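Local coordinates for projannalysin (PDB 4JIX), which is the zymogen of jannalysin, a minimal zinc metallopeptidase that hydrolyses peptide bonds, at the interface of chains A and B. Coordinates in Å, arbitrary orientation; residue numbers count along the deposited sequence, not the author numbering. Chains: chain A/B, Projannalysin.

Contact 1: the interface of chains A and B. Residues chain A 38-41, 68; chain B 110-112.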
# COMPACT_ATOMS: atom_id res chain seq x y z
N GLN A 38 -1.05 9.26 -8.21
CA GLN A 38 -2.34 8.65 -7.88
C GLN A 38 -2.29 7.15 -7.55
O GLN A 38 -3.24 6.65 -6.95
CB GLN A 38 -3.32 8.85 -9.05
CG GLN A 38 -3.49 10.30 -9.52
CD GLN A 38 -4.57 10.40 -10.56
OE1 GLN A 38 -5.76 10.53 -10.25
NE2 GLN A 38 -4.18 10.32 -11.83
N LYS A 39 -1.28 6.42 -8.04
CA LYS A 39 -1.16 4.96 -7.88
C LYS A 39 0.29 4.53 -7.77
O LYS A 39 1.21 5.30 -8.09
CB LYS A 39 -1.74 4.22 -9.12
CG LYS A 39 -3.14 4.61 -9.61
CD LYS A 39 -4.21 3.75 -9.01
CE LYS A 39 -5.58 4.35 -9.23
NZ LYS A 39 -6.59 3.78 -8.30
N ILE A 40 0.51 3.25 -7.42
CA ILE A 40 1.85 2.71 -7.44
C ILE A 40 1.97 1.83 -8.72
O ILE A 40 3.08 1.61 -9.21
CB ILE A 40 2.30 2.02 -6.13
CG1 ILE A 40 1.49 0.76 -5.82
CG2 ILE A 40 2.27 3.04 -4.96
CD1 ILE A 40 1.99 -0.06 -4.50
N ALA A 41 0.83 1.38 -9.28
CA ALA A 41 0.80 0.59 -10.51
C ALA A 41 -0.56 0.65 -11.19
O ALA A 41 -1.60 0.78 -10.54
CB ALA A 41 1.18 -0.86 -10.24
N ILE A 68 2.72 -6.99 -7.21
CA ILE A 68 2.11 -5.80 -7.81
C ILE A 68 1.95 -6.01 -9.33
O ILE A 68 0.87 -5.78 -9.87
CB ILE A 68 2.97 -4.54 -7.47
CG1 ILE A 68 2.82 -4.11 -5.99
CG2 ILE A 68 2.68 -3.37 -8.41
CD1 ILE A 68 4.01 -3.16 -5.49
N LYS B 110 -6.98 0.73 -4.27
CA LYS B 110 -6.77 2.15 -4.61
C LYS B 110 -5.33 2.36 -5.14
O LYS B 110 -5.08 3.30 -5.90
CB LYS B 110 -7.01 3.02 -3.36
CG LYS B 110 -7.89 4.23 -3.60
CD LYS B 110 -9.38 3.93 -3.58
CE LYS B 110 -10.17 5.21 -3.67
NZ LYS B 110 -10.07 5.84 -5.02
N LEU B 111 -4.37 1.49 -4.76
CA LEU B 111 -2.96 1.63 -5.15
C LEU B 111 -2.57 0.86 -6.40
O LEU B 111 -1.69 1.32 -7.13
CB LEU B 111 -2.05 1.16 -4.00
CG LEU B 111 -2.12 1.96 -2.70
CD1 LEU B 111 -1.40 1.23 -1.59
CD2 LEU B 111 -1.63 3.37 -2.88
N ILE B 112 -3.14 -0.33 -6.62
CA ILE B 112 -2.78 -1.18 -7.76
C ILE B 112 -4.03 -1.63 -8.53
O ILE B 112 -3.88 -2.07 -9.69
CB ILE B 112 -1.91 -2.40 -7.29
CG1 ILE B 112 -2.73 -3.44 -6.48
CG2 ILE B 112 -0.68 -1.93 -6.49
CD1 ILE B 112 -1.95 -4.75 -6.09
OXT ILE B 112 -5.16 -1.54 -7.97
O HOH W 1 -5.41 6.12 -5.90
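Two isoleucine side chains form the apolar centre: the CG1 methylene of A:Ile40 packs 3.5 Å from the CG2 methyl of B:Ile112, the C-terminal residue of its chain. The two side chains meet at a slant. In A:Ile40 the CG1 arm is set between the backbone N and the carbonyl carbon (chi1 65°), which turns it toward the tail of chain B. The same CG1 leans on CB of B:Leu111 at 4.0 Å, while CG2 of A:Ile68, from helix 62-78, faces the CG2 methyl of B:Ile112, the two side chains crossing at about a right angle.

Around this patch the main chains join. The carbonyl O of B:Leu111 accepts a hydrogen bond from the amide N of A:Ile40 at 2.9 Å, nearly straight at the hydrogen (163°), and takes a weak second bond from the N of A:Ala41. Farther out, the ammonium NZ of A:Lys39 bonds O of B:Lys110 at 2.9 Å, arriving from above the carbonyl plane. A bend at chi2 (-93°) folds the aliphatic part of this lysine over the same carbonyl, with CD 3.3 Å from B:Lys110 O. At the rim, water 1 bridges O of B:Lys110 and O of A:Gln38.

Largely through its backbone carbonyls, the end of helix 97-111 of chain B is thus tied to the segment leading into strand 41-44 of chain A. This probably helps to hold the C-terminal tail in place on the partner molecule of the zymogen.

Contact 2: the interface of chains A and B. Residues chain A 105, 109, 112; chain B 67-68, 71-72.
A:Ile112, the C-terminal residue, lies against B:His71, a zinc ligand, and B:Glu72, the catalytic glutamate (general base in this class), both of the HEXXH motif. Its CB is 3.4 Å from OE2 of the glutamate. From there the two branches diverge. CG1, placed between backbone N and carbonyl carbon (chi1 70°), sits over the centre of the B:His71 imidazole, 4.0 Å above one face. CD1 runs outward over the CG-ND1 edge, 3.5 Å from ND1, and also reaches CE2 of B:Tyr67 at 3.9 Å. CG2 turns the other way, to CG2 of B:Ile68.

The ring is bordered at its edge by the amide OE1 of A:Gln109, in the ring plane and 3.5 Å from CE1, with amide and imidazole planes 69° apart. An alanine in place of B:His71 would remove a zinc ligand and would probably leave the CG1-CD1 arm of A:Ile112 without the flat surface it rests on. The C-terminal carboxylate O of A:Ile112 comes within 2.5 Å of OE2 of B:Glu72; whether this short pair is a hydrogen bond, the structure alone does not show.

The site lies along the active-site helix 62-78 of chain B, with the C-terminal end of chain A's helix 97-111 laid against its catalytic motif.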
# COMPACT_ATOMS: atom_id res chain seq x y z
N LEU A 105 -0.26 -6.42 3.19
CA LEU A 105 0.03 -5.65 4.41
C LEU A 105 1.47 -5.07 4.37
O LEU A 105 1.68 -3.94 4.81
CB LEU A 105 -0.19 -6.48 5.68
CG LEU A 105 -0.09 -5.68 6.99
CD1 LEU A 105 -1.23 -4.67 7.11
CD2 LEU A 105 0.01 -6.60 8.18
N GLN A 109 2.33 -1.11 4.64
CA GLN A 109 3.24 -0.65 5.68
C GLN A 109 4.57 -0.10 5.14
O GLN A 109 5.33 0.51 5.89
CB GLN A 109 3.41 -1.70 6.78
CG GLN A 109 2.03 -1.86 7.48
CD GLN A 109 1.92 -2.80 8.67
OE1 GLN A 109 0.96 -2.71 9.44
NE2 GLN A 109 2.84 -3.74 8.84
N ILE A 112 2.68 3.62 4.90
CA ILE A 112 2.13 4.20 6.15
C ILE A 112 2.94 3.65 7.33
O ILE A 112 2.95 4.29 8.40
CB ILE A 112 0.60 3.98 6.34
CG1 ILE A 112 0.23 2.50 6.62
CG2 ILE A 112 -0.20 4.56 5.16
CD1 ILE A 112 -1.20 2.30 7.22
OXT ILE A 112 3.54 2.56 7.19
N TYR B 67 -8.34 4.84 9.32
CA TYR B 67 -7.40 3.73 9.50
C TYR B 67 -5.95 4.21 9.35
O TYR B 67 -5.09 3.82 10.14
CB TYR B 67 -7.70 2.61 8.49
CG TYR B 67 -6.71 1.46 8.46
CD1 TYR B 67 -6.98 0.26 9.12
CD2 TYR B 67 -5.52 1.56 7.75
CE1 TYR B 67 -6.08 -0.81 9.08
CE2 TYR B 67 -4.60 0.50 7.73
CZ TYR B 67 -4.90 -0.69 8.36
OH TYR B 67 -3.98 -1.71 8.29
N ILE B 68 -5.67 5.05 8.34
CA ILE B 68 -4.32 5.53 8.06
C ILE B 68 -3.82 6.43 9.21
O ILE B 68 -2.67 6.31 9.64
CB ILE B 68 -4.30 6.26 6.68
CG1 ILE B 68 -4.39 5.21 5.52
CG2 ILE B 68 -3.04 7.14 6.52
CD1 ILE B 68 -4.89 5.81 4.20
N HIS B 71 -3.16 4.37 12.41
CA HIS B 71 -1.87 3.65 12.31
C HIS B 71 -0.73 4.50 12.87
O HIS B 71 0.02 4.05 13.74
CB HIS B 71 -1.55 3.28 10.84
CG HIS B 71 -0.30 2.44 10.69
ND1 HIS B 71 -0.37 1.09 10.38
CD2 HIS B 71 1.00 2.77 10.86
CE1 HIS B 71 0.88 0.65 10.36
NE2 HIS B 71 1.74 1.61 10.67
N GLU B 72 -0.61 5.74 12.36
CA GLU B 72 0.47 6.65 12.78
C GLU B 72 0.34 7.09 14.22
O GLU B 72 1.35 7.17 14.93
CB GLU B 72 0.49 7.92 11.91
CG GLU B 72 0.54 7.73 10.40
CD GLU B 72 1.62 6.84 9.84
OE1 GLU B 72 2.70 6.70 10.48
OE2 GLU B 72 1.37 6.24 8.77

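Contact 3: the interface of chains A and B. Residues chain A 104-105, 107-108; chain B 67, 104-105, 107-108.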
# COMPACT_ATOMS: atom_id res chain seq x y z
N GLU A 104 0.14 -7.93 0.87
CA GLU A 104 -0.60 -6.67 0.76
C GLU A 104 -0.37 -5.80 2.00
O GLU A 104 -0.23 -4.58 1.87
CB GLU A 104 -2.09 -6.93 0.53
CG GLU A 104 -2.37 -7.37 -0.90
CD GLU A 104 -3.78 -7.85 -1.19
OE1 GLU A 104 -4.63 -7.81 -0.27
OE2 GLU A 104 -4.04 -8.24 -2.35
N LEU A 105 -0.26 -6.42 3.19
CA LEU A 105 0.03 -5.65 4.41
C LEU A 105 1.47 -5.07 4.37
O LEU A 105 1.68 -3.94 4.81
CB LEU A 105 -0.19 -6.48 5.68
CG LEU A 105 -0.09 -5.68 6.99
CD1 LEU A 105 -1.23 -4.67 7.11
CD2 LEU A 105 0.01 -6.60 8.18
N ILE A 107 3.05 -4.13 1.65
CA ILE A 107 2.92 -3.01 0.71
C ILE A 107 2.35 -1.79 1.45
O ILE A 107 2.92 -0.69 1.40
CB ILE A 107 2.07 -3.40 -0.52
CG1 ILE A 107 2.83 -4.48 -1.37
CG2 ILE A 107 1.70 -2.14 -1.37
CD1 ILE A 107 1.93 -5.24 -2.43
N ILE A 108 1.24 -1.99 2.16
CA ILE A 108 0.60 -0.89 2.90
C ILE A 108 1.60 -0.27 3.89
O ILE A 108 1.73 0.96 3.94
CB ILE A 108 -0.69 -1.40 3.63
CG1 ILE A 108 -1.79 -1.73 2.58
CG2 ILE A 108 -1.21 -0.36 4.65
CD1 ILE A 108 -2.92 -2.60 3.07
N TYR B 67 -8.34 4.84 9.32
CA TYR B 67 -7.40 3.73 9.50
C TYR B 67 -5.95 4.21 9.35
O TYR B 67 -5.09 3.82 10.14
CB TYR B 67 -7.70 2.61 8.49
CG TYR B 67 -6.71 1.46 8.46
CD1 TYR B 67 -6.98 0.26 9.12
CD2 TYR B 67 -5.52 1.56 7.75
CE1 TYR B 67 -6.08 -0.81 9.08
CE2 TYR B 67 -4.60 0.50 7.73
CZ TYR B 67 -4.90 -0.69 8.36
OH TYR B 67 -3.98 -1.71 8.29
N GLU B 104 -7.98 -2.81 4.51
CA GLU B 104 -6.67 -3.10 3.91
C GLU B 104 -6.81 -3.50 2.45
O GLU B 104 -6.01 -3.05 1.64
CB GLU B 104 -5.91 -4.17 4.70
CG GLU B 104 -5.36 -3.61 6.00
CD GLU B 104 -5.13 -4.59 7.13
OE1 GLU B 104 -5.15 -5.82 6.89
OE2 GLU B 104 -4.91 -4.12 8.27
N LEU B 105 -7.84 -4.27 2.11
CA LEU B 105 -8.11 -4.66 0.72
C LEU B 105 -8.52 -3.42 -0.11
O LEU B 105 -8.10 -3.28 -1.25
CB LEU B 105 -9.20 -5.75 0.65
CG LEU B 105 -9.42 -6.41 -0.73
CD1 LEU B 105 -8.18 -7.21 -1.18
CD2 LEU B 105 -10.66 -7.31 -0.72
N ILE B 107 -7.61 -0.26 0.46
CA ILE B 107 -6.41 0.57 0.27
C ILE B 107 -5.56 -0.01 -0.89
O ILE B 107 -5.11 0.74 -1.75
CB ILE B 107 -5.59 0.72 1.58
CG1 ILE B 107 -6.38 1.59 2.63
CG2 ILE B 107 -4.18 1.31 1.30
CD1 ILE B 107 -5.78 1.56 4.07
N ILE B 108 -5.35 -1.34 -0.92
CA ILE B 108 -4.59 -2.00 -1.99
C ILE B 108 -5.24 -1.77 -3.36
O ILE B 108 -4.54 -1.49 -4.34
CB ILE B 108 -4.42 -3.52 -1.68
CG1 ILE B 108 -3.41 -3.73 -0.55
CG2 ILE B 108 -4.01 -4.33 -2.94
CD1 ILE B 108 -1.87 -3.39 -0.90
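Each Ile108 side chain packs against Glu104 of the other chain. CG1 of B:Ile108 lies 3.6 Å from CB of A:Glu104, and its CD1 rests near the glutamate's carbonyl O. In the reciprocal contact, CD1 of A:Ile108 meets CB of B:Glu104 at 3.7 Å, the side chains crossing at about a right angle. The two isoleucines differ beyond CG1: chi2 is extended in chain A (163°) but turned to -69° in chain B. The turn in chain B points CD1 at A:Ile107, 3.8 Å from its CG2; the tip of A:Ile108, CD1, lies 3.8 Å from CG1 of B:Ile108, and the two copies interlock without matching exactly. CG2 of B:Ile107 lies beside CG1 of A:Ile108.

CD1 of A:Leu105 sits over the face of the B:Glu104 carboxylate, 3.9 Å from CD, whereas CD1 of B:Leu105 approaches the OE1 end of A:Glu104, at 3.7 Å.

Behind this shell, the phenolic OH of B:Tyr67 donates to OE2 of B:Glu104 at 2.6 Å, meeting the oxygen on its anti side and 22° out of the carboxylate plane. This bond probably limits rotation of the B:Glu104 carboxylate and helps keep it beside A:Leu105; it also links helix 97-111 of chain B to that chain's helix 62-78.

The patch packs the two copies of helix 97-111 against each other near the two-fold axis, and would help to hold together the dimer seen in the crystal.

Helix 97-111 runs through all three contacts. Contact 3, where the two copies of the helix meet, lies about 11 Å from contact 1 and 8 Å from contact 2, measured between C-alpha centres; contacts 1 and 2 are about 16 Å apart. Contacts 2 and 3 share A:Leu105 and B:Tyr67. Contacts 1 and 2 take up the C-terminal ends of chains B and A respectively, so that each molecule receives its partner's tail. If the dimer of the crystal also forms in solution, this reciprocal exchange would suggest that each tail helps to obstruct the other's active site.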